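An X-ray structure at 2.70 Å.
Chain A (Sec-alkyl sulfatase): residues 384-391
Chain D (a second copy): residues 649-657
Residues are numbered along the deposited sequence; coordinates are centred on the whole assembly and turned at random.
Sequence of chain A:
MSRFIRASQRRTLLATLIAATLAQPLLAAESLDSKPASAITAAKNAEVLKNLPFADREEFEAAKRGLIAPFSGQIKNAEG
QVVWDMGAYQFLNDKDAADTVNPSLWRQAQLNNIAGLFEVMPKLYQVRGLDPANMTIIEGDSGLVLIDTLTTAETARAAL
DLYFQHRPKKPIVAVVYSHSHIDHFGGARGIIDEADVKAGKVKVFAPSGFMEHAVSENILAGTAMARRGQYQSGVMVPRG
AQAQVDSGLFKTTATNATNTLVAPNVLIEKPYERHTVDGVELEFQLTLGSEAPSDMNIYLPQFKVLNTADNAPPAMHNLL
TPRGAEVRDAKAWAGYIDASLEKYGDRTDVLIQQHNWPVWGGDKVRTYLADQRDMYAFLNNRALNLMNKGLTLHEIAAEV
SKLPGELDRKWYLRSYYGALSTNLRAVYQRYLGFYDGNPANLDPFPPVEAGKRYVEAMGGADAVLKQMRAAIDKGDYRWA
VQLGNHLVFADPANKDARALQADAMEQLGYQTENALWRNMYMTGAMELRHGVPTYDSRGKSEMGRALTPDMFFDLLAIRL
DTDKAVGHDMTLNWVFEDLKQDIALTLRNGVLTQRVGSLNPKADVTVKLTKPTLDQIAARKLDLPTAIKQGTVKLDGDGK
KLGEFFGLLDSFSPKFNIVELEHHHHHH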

# COMPACT_ATOMS: atom_id res chain seq x y z
N LEU A 384 -14.30 -2.42 4.26
CA LEU A 384 -13.92 -2.43 5.68
C LEU A 384 -14.97 -3.20 6.49
O LEU A 384 -14.63 -3.99 7.37
CB LEU A 384 -13.79 -1.00 6.17
CG LEU A 384 -12.44 -0.45 6.65
CD1 LEU A 384 -11.26 -1.32 6.31
CD2 LEU A 384 -12.28 1.01 6.27
N ASN A 385 -16.27 -3.01 6.15
CA ASN A 385 -17.37 -3.72 6.79
C ASN A 385 -17.16 -5.24 6.62
O ASN A 385 -17.20 -5.99 7.59
CB ASN A 385 -18.69 -3.32 6.13
CG ASN A 385 -19.90 -4.06 6.63
OD1 ASN A 385 -20.32 -5.05 6.05
ND2 ASN A 385 -20.49 -3.57 7.71
N LEU A 386 -16.89 -5.66 5.37
CA LEU A 386 -16.68 -7.05 5.02
C LEU A 386 -15.37 -7.59 5.54
O LEU A 386 -15.33 -8.77 5.90
CB LEU A 386 -16.81 -7.24 3.51
CG LEU A 386 -18.23 -7.03 2.94
CD1 LEU A 386 -18.18 -6.85 1.46
CD2 LEU A 386 -19.19 -8.17 3.31
N MET A 387 -14.32 -6.74 5.65
CA MET A 387 -13.01 -7.13 6.20
C MET A 387 -13.20 -7.50 7.64
O MET A 387 -12.73 -8.54 8.06
CB MET A 387 -11.98 -5.97 6.10
CG MET A 387 -11.09 -6.06 4.87
SD MET A 387 -10.00 -4.63 4.64
CE MET A 387 -10.85 -3.73 3.48
N ASN A 388 -13.94 -6.66 8.40
CA ASN A 388 -14.24 -6.84 9.82
C ASN A 388 -15.16 -8.00 10.09
O ASN A 388 -15.24 -8.44 11.23
CB ASN A 388 -14.72 -5.53 10.43
CG ASN A 388 -13.59 -4.54 10.67
OD1 ASN A 388 -12.52 -4.87 11.21
ND2 ASN A 388 -13.75 -3.31 10.24
N LYS A 389 -15.81 -8.51 9.03
CA LYS A 389 -16.68 -9.70 9.05
C LYS A 389 -15.83 -10.96 8.73
O LYS A 389 -16.32 -12.08 8.86
CB LYS A 389 -17.86 -9.54 8.08
CG LYS A 389 -18.97 -8.65 8.62
CD LYS A 389 -20.09 -8.50 7.58
CE LYS A 389 -21.23 -7.58 7.99
NZ LYS A 389 -22.17 -7.35 6.87
N GLY A 390 -14.56 -10.75 8.37
CA GLY A 390 -13.61 -11.81 8.06
C GLY A 390 -13.42 -12.20 6.61
O GLY A 390 -12.71 -13.15 6.31
N LEU A 391 -14.06 -11.48 5.70
CA LEU A 391 -13.93 -11.74 4.28
C LEU A 391 -12.54 -11.32 3.77
O LEU A 391 -12.00 -10.28 4.17
CB LEU A 391 -15.03 -11.03 3.48
CG LEU A 391 -16.38 -11.74 3.42
CD1 LEU A 391 -17.22 -11.52 4.73
CD2 LEU A 391 -17.15 -11.35 2.16
N LEU D 649 -27.02 -0.46 11.69
CA LEU D 649 -25.65 -0.71 12.07
C LEU D 649 -25.42 -2.19 12.36
O LEU D 649 -26.19 -2.81 13.08
CB LEU D 649 -25.30 0.13 13.32
CG LEU D 649 -24.86 1.58 13.17
CD1 LEU D 649 -25.44 2.28 11.98
CD2 LEU D 649 -25.13 2.32 14.42
N ASP D 650 -24.33 -2.75 11.80
CA ASP D 650 -23.94 -4.13 12.04
C ASP D 650 -23.09 -4.16 13.28
O ASP D 650 -22.53 -3.14 13.69
CB ASP D 650 -23.11 -4.70 10.86
CG ASP D 650 -23.86 -4.95 9.58
OD1 ASP D 650 -25.06 -5.30 9.65
OD2 ASP D 650 -23.23 -4.84 8.50
N SER D 651 -22.97 -5.36 13.88
CA SER D 651 -22.11 -5.58 15.03
C SER D 651 -21.15 -6.67 14.62
O SER D 651 -21.57 -7.77 14.21
CB SER D 651 -22.92 -5.98 16.25
OG SER D 651 -23.05 -4.85 17.10
N PHE D 652 -19.86 -6.35 14.67
CA PHE D 652 -18.88 -7.32 14.24
C PHE D 652 -18.55 -8.30 15.33
O PHE D 652 -18.14 -7.90 16.42
CB PHE D 652 -17.60 -6.66 13.69
CG PHE D 652 -17.80 -5.61 12.63
CD1 PHE D 652 -18.33 -5.94 11.39
CD2 PHE D 652 -17.42 -4.29 12.85
CE1 PHE D 652 -18.52 -4.97 10.41
CE2 PHE D 652 -17.59 -3.32 11.86
CZ PHE D 652 -18.13 -3.66 10.64
N SER D 653 -18.72 -9.60 15.03
CA SER D 653 -18.34 -10.68 15.91
C SER D 653 -16.79 -10.71 15.89
O SER D 653 -16.18 -10.63 14.81
CB SER D 653 -18.91 -12.01 15.43
OG SER D 653 -18.38 -13.08 16.20
N PRO D 654 -16.14 -10.80 17.07
CA PRO D 654 -14.67 -10.84 17.10
C PRO D 654 -14.05 -12.14 16.58
O PRO D 654 -12.85 -12.22 16.37
CB PRO D 654 -14.36 -10.64 18.58
CG PRO D 654 -15.56 -11.22 19.28
CD PRO D 654 -16.73 -10.91 18.42
N LYS D 655 -14.89 -13.17 16.42
CA LYS D 655 -14.50 -14.48 15.93
C LYS D 655 -14.88 -14.62 14.47
O LYS D 655 -16.00 -14.24 14.06
CB LYS D 655 -15.21 -15.56 16.75
CG LYS D 655 -14.28 -16.52 17.44
CD LYS D 655 -13.36 -15.84 18.48
CE LYS D 655 -11.93 -16.34 18.32
NZ LYS D 655 -10.98 -15.32 17.81
N PHE D 656 -13.95 -15.18 13.70
CA PHE D 656 -14.15 -15.51 12.29
C PHE D 656 -13.15 -16.54 11.84
O PHE D 656 -12.01 -16.51 12.26
CB PHE D 656 -14.26 -14.29 11.32
CG PHE D 656 -13.07 -13.39 11.15
CD1 PHE D 656 -11.97 -13.80 10.40
CD2 PHE D 656 -13.09 -12.08 11.65
CE1 PHE D 656 -10.87 -12.95 10.20
CE2 PHE D 656 -12.00 -11.23 11.44
CZ PHE D 656 -10.91 -11.66 10.71
N ASN D 657 -13.61 -17.46 11.00
CA ASN D 657 -12.80 -18.51 10.44
C ASN D 657 -11.71 -17.92 9.53
O ASN D 657 -11.97 -16.98 8.78
CB ASN D 657 -13.69 -19.48 9.66
CG ASN D 657 -14.53 -20.35 10.55
OD1 ASN D 657 -14.24 -20.56 11.74
ND2 ASN D 657 -15.59 -20.90 9.97
O HOH W 1 -17.00 -10.25 12.47
O HOH W 2 -10.83 -14.77 7.50

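The end of a helix offers a partner chain exposed carbonyls, a tight turn and whatever side chains the last turn carries. The contact between two copies of this sulfatase, where an irregular segment of chain D packs against a helix terminus of chain A, illustrates how all three can be used over a modest 405 Å² of buried surface.

The charged and polar part converges on a single carboxylate oxygen. A:Lys389 leaves the backbone with its CA-to-CB bond pointing away from chain D, yet its long chain, m at chi1 and t thereafter, brings the ammonium back to form a salt bridge, with NZ 3.2 Å from D:Asp650 OD2. A:Asn385, one turn earlier, donates from ND2 to the same D:Asp650 OD2 at 3.1 Å, nearly linear at 169°. The other end of that amide is also employed: A:Lys389 NZ donates to A:Asn385 OD1 at 3.1 Å. An amide suits this position because it can donate a hydrogen bond to the carboxylate while accepting one from the lysine ammonium, closing a triangle in which A:Asn385 and D:Asp650 are buried and A:Lys389 is partly exposed.

Two phenylalanines supply the aromatic part, both with CA-to-CB bonds directed toward chain A. D:Phe652, which has the largest covered area of any residue here, receives A:Asn388 CB over one face, 3.6 Å from the ring centroid and only 3° off the normal, a CH-pi contact. The amide of A:Asn388 is buried but satisfied, its OD1 and ND2 both hydrogen-bonded elsewhere in the structure. A:Lys389 CG lies at the ring edge, 3.9 Å from D:Phe652 CD1, so the lysine's aliphatic portion packs while its charged end bonds. D:Phe656, with chi1 in the p well, lays a face against A:Gly390, whose CA stands 3.4 Å from the ring centroid.

That second CH-pi contact depends on glycine twice over. A:Gly390 closes a Schellman motif with positive phi (96°), its N bonded to A:Met387 O at 2.9 Å and A:Leu391 N to A:Leu386 O at 3.0 Å. At these angles a CB would jam against the preceding carbonyl oxygen, and it would also lie 2.5 Å from D:Phe656 CG. The bare CA therefore serves both the turn and the ring.

Water completes the join between backbone carbonyls, which cannot bond to each other directly. Water 1 donates to A:Asn388 O at 2.8 Å and to D:Ser653 O at 2.5 Å, spanning two oxygens that are themselves 4.3 Å apart. Water 2 lies 2.8 Å from both A:Gly390 O and D:Asn657 O, with further acceptors in reach elsewhere in the structure, more than its protons can serve at once.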